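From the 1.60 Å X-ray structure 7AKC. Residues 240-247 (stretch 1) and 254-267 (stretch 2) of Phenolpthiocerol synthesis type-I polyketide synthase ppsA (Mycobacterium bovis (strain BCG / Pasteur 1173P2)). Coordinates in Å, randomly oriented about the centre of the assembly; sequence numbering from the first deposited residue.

Stretch 1 240-247: GIISTTYA
Stretch 2, residues 254-267: VFDAEHWATNMRNP

Residues 240-247 run extended through Ser-243 (phi/psi -74/147), then turn at Thr-244 (phi/psi -101/7) and Thr-245 (-73/-40); in the second stretch a helix begins at Ala-257 and includes Asn-263. Asp-256 (chi1 p) caps its N-terminus, Asp-256 OD1 accepting from His-259 N at 3.1 Å. The nearest CA atoms across the stretches, those of Thr-245 and Asn-263, are 5.0 Å apart and mark the register, and 450 Å² is buried in all.

Thr-245 (chi1 m) points toward the helix and is served twice by amides. Thr-245 OG1 accepts from Asn-263 ND2 (chi1 t) at 2.8 Å and 163°, while Thr-245 O accepts from Asn-266 ND2 (chi1 m) at 2.9 Å and 167°; both angles are near linear. Thr-245 N donates to Ser-243 OG at 3.0 Å, and Thr-245 CG2 meets Thr-262 CG2 at 3.7 Å.

Tyr-246 (chi1 m) starts away, yet its ring returns: Tyr-246 OH lies 3.0 Å from His-259 ND1 (His-259 chi1 t), a hydrogen bond in which either could donate. The Tyr-246 and His-259 rings meet rim to rim, centroids 5.5 Å apart, planes at 51°. His-259 NE2 is satisfied elsewhere in the structure.

Thr-262 OG1 (chi1 m) donates to Glu-258 O at 3.0 Å, spanning one helical turn. Water 1 donates to Thr-244 OG1 (2.7 Å) and accepts weakly from Asn-263 ND2 (3.0 Å). Ile-241 CD1 (chi1 t, chi2 t) packs 4.0 Å from Phe-255 CZ (chi1 m), a purely apolar contact.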

# COMPACT_ATOMS: atom_id res chain seq x y z
N GLY A 240 14.82 -1.21 -9.42
CA GLY A 240 14.40 0.01 -8.73
C GLY A 240 13.10 -0.14 -7.95
O GLY A 240 12.22 -0.89 -8.35
N ILE A 241 13.01 0.51 -6.80
CA ILE A 241 11.82 0.49 -5.98
C ILE A 241 11.64 1.87 -5.36
O ILE A 241 12.62 2.51 -4.95
CB ILE A 241 11.89 -0.61 -4.89
CG1 ILE A 241 10.64 -0.57 -3.98
CG2 ILE A 241 13.21 -0.56 -4.11
CD1 ILE A 241 10.40 -1.84 -3.23
N ILE A 242 10.42 2.36 -5.43
CA ILE A 242 10.05 3.57 -4.74
C ILE A 242 9.21 3.14 -3.56
O ILE A 242 8.16 2.49 -3.73
CB ILE A 242 9.32 4.62 -5.59
CG1 ILE A 242 10.13 4.93 -6.87
CG2 ILE A 242 9.05 5.88 -4.74
CD1 ILE A 242 9.48 5.89 -7.77
N SER A 243 9.70 3.40 -2.34
CA SER A 243 8.92 3.06 -1.14
C SER A 243 7.78 4.06 -0.97
O SER A 243 7.92 5.23 -1.27
CB SER A 243 9.83 3.15 0.08
OG SER A 243 9.13 2.85 1.28
N THR A 244 6.67 3.59 -0.42
CA THR A 244 5.55 4.45 -0.06
C THR A 244 5.56 4.72 1.46
O THR A 244 4.63 5.35 2.00
CB THR A 244 4.23 3.78 -0.48
OG1 THR A 244 4.09 2.47 0.13
CG2 THR A 244 4.07 3.70 -2.04
N THR A 245 6.59 4.28 2.17
CA THR A 245 6.68 4.43 3.60
C THR A 245 6.98 5.83 4.12
O THR A 245 6.41 6.25 5.16
CB THR A 245 7.72 3.43 4.14
OG1 THR A 245 7.23 2.10 3.89
CG2 THR A 245 7.99 3.61 5.64
N TYR A 246 7.86 6.53 3.41
CA TYR A 246 8.35 7.85 3.87
C TYR A 246 7.87 9.01 3.00
O TYR A 246 7.74 8.87 1.79
CB TYR A 246 9.88 7.84 3.91
CG TYR A 246 10.48 6.66 4.60
CD1 TYR A 246 10.63 6.65 5.98
CD2 TYR A 246 10.91 5.55 3.89
CE1 TYR A 246 11.19 5.56 6.63
CE2 TYR A 246 11.46 4.45 4.54
CZ TYR A 246 11.60 4.46 5.91
OH TYR A 246 12.14 3.39 6.56
N ALA A 247 7.64 10.15 3.65
CA ALA A 247 7.26 11.36 2.91
C ALA A 247 8.42 11.80 2.01
O ALA A 247 8.18 12.38 0.96
CB ALA A 247 6.90 12.50 3.88
N VAL A 254 16.64 0.92 3.99
CA VAL A 254 17.12 -0.44 4.13
C VAL A 254 15.85 -1.17 4.52
O VAL A 254 15.15 -0.75 5.45
CB VAL A 254 18.21 -0.56 5.22
N PHE A 255 15.51 -2.23 3.78
CA PHE A 255 14.25 -2.95 4.05
C PHE A 255 14.33 -3.90 5.25
O PHE A 255 13.98 -5.07 5.15
CB PHE A 255 13.78 -3.66 2.78
CG PHE A 255 13.36 -2.64 1.74
CD1 PHE A 255 12.11 -2.05 1.80
CD2 PHE A 255 14.24 -2.21 0.76
CE1 PHE A 255 11.73 -1.10 0.87
CE2 PHE A 255 13.86 -1.25 -0.16
CZ PHE A 255 12.60 -0.70 -0.11
N ASP A 256 14.75 -3.37 6.41
CA ASP A 256 14.96 -4.14 7.64
C ASP A 256 13.75 -4.08 8.60
O ASP A 256 12.72 -3.50 8.25
CB ASP A 256 16.27 -3.64 8.33
CG ASP A 256 16.26 -2.15 8.66
OD1 ASP A 256 15.19 -1.50 8.51
OD2 ASP A 256 17.33 -1.62 9.05
N ALA A 257 13.90 -4.65 9.82
CA ALA A 257 12.87 -4.67 10.87
C ALA A 257 12.30 -3.28 11.15
O ALA A 257 11.08 -3.13 11.23
CB ALA A 257 13.44 -5.27 12.15
N GLU A 258 13.17 -2.25 11.26
CA GLU A 258 12.79 -0.87 11.51
C GLU A 258 11.91 -0.37 10.37
O GLU A 258 10.87 0.23 10.64
CB GLU A 258 14.01 0.04 11.73
CG GLU A 258 13.61 1.44 12.19
CD GLU A 258 12.77 1.50 13.46
OE1 GLU A 258 13.36 1.38 14.56
OE2 GLU A 258 11.53 1.66 13.36
N HIS A 259 12.30 -0.67 9.10
CA HIS A 259 11.50 -0.31 7.94
C HIS A 259 10.09 -0.94 8.02
O HIS A 259 9.13 -0.22 7.78
CB HIS A 259 12.16 -0.73 6.63
CG HIS A 259 11.36 -0.31 5.43
ND1 HIS A 259 11.40 0.99 4.97
CD2 HIS A 259 10.48 -1.01 4.69
CE1 HIS A 259 10.55 1.04 3.95
NE2 HIS A 259 9.99 -0.15 3.74
N TRP A 260 9.96 -2.24 8.32
CA TRP A 260 8.62 -2.87 8.37
C TRP A 260 7.77 -2.39 9.55
O TRP A 260 6.56 -2.16 9.38
CB TRP A 260 8.72 -4.41 8.29
CG TRP A 260 9.45 -4.83 7.04
CD1 TRP A 260 10.67 -5.45 6.97
CD2 TRP A 260 9.07 -4.53 5.69
NE1 TRP A 260 11.06 -5.58 5.65
CE2 TRP A 260 10.09 -5.01 4.85
CE3 TRP A 260 7.98 -3.85 5.12
CZ2 TRP A 260 10.06 -4.83 3.47
CZ3 TRP A 260 7.93 -3.72 3.75
CH2 TRP A 260 8.97 -4.18 2.94
N ALA A 261 8.40 -2.11 10.71
CA ALA A 261 7.70 -1.53 11.87
C ALA A 261 7.21 -0.11 11.52
O ALA A 261 6.09 0.27 11.88
CB ALA A 261 8.63 -1.47 13.08
N THR A 262 8.03 0.66 10.79
CA THR A 262 7.66 2.01 10.40
C THR A 262 6.58 2.02 9.34
O THR A 262 5.63 2.81 9.41
CB THR A 262 8.91 2.77 9.94
OG1 THR A 262 9.78 2.94 11.06
CG2 THR A 262 8.59 4.12 9.30
N ASN A 263 6.72 1.13 8.34
CA ASN A 263 5.80 1.02 7.21
C ASN A 263 4.35 0.73 7.64
O ASN A 263 3.41 1.29 7.07
CB ASN A 263 6.31 -0.03 6.20
CG ASN A 263 5.28 -0.48 5.22
OD1 ASN A 263 4.55 -1.46 5.48
ND2 ASN A 263 5.13 0.27 4.14
N MET A 264 4.20 -0.12 8.65
CA MET A 264 2.84 -0.50 9.12
C MET A 264 2.14 0.67 9.84
O MET A 264 0.92 0.65 9.86
CB MET A 264 2.92 -1.72 10.05
CG MET A 264 3.44 -1.42 11.43
SD MET A 264 3.73 -2.93 12.37
CE MET A 264 2.20 -3.81 12.07
N ARG A 265 2.88 1.63 10.37
CA ARG A 265 2.28 2.77 11.13
C ARG A 265 2.16 4.00 10.24
O ARG A 265 1.13 4.67 10.30
CB ARG A 265 3.15 3.10 12.34
CG ARG A 265 2.81 4.40 13.05
CD ARG A 265 1.39 4.42 13.55
NE ARG A 265 1.06 5.69 14.16
CZ ARG A 265 0.53 6.72 13.52
NH1 ARG A 265 0.25 6.64 12.23
NH2 ARG A 265 0.28 7.83 14.18
N ASN A 266 3.20 4.31 9.46
CA ASN A 266 3.19 5.54 8.69
C ASN A 266 2.07 5.56 7.67
O ASN A 266 1.66 4.51 7.18
CB ASN A 266 4.51 5.67 7.91
CG ASN A 266 5.64 6.27 8.70
OD1 ASN A 266 5.56 6.45 9.92
ND2 ASN A 266 6.74 6.55 8.02
N PRO A 267 1.63 6.77 7.26
CA PRO A 267 0.74 6.85 6.10
C PRO A 267 1.40 6.21 4.86
O PRO A 267 2.63 6.02 4.79
CB PRO A 267 0.59 8.36 5.84
CG PRO A 267 1.23 9.04 6.92
CD PRO A 267 2.06 8.09 7.73
O HOH W 1 3.06 1.76 2.56
O HOH W 2 12.70 3.56 9.41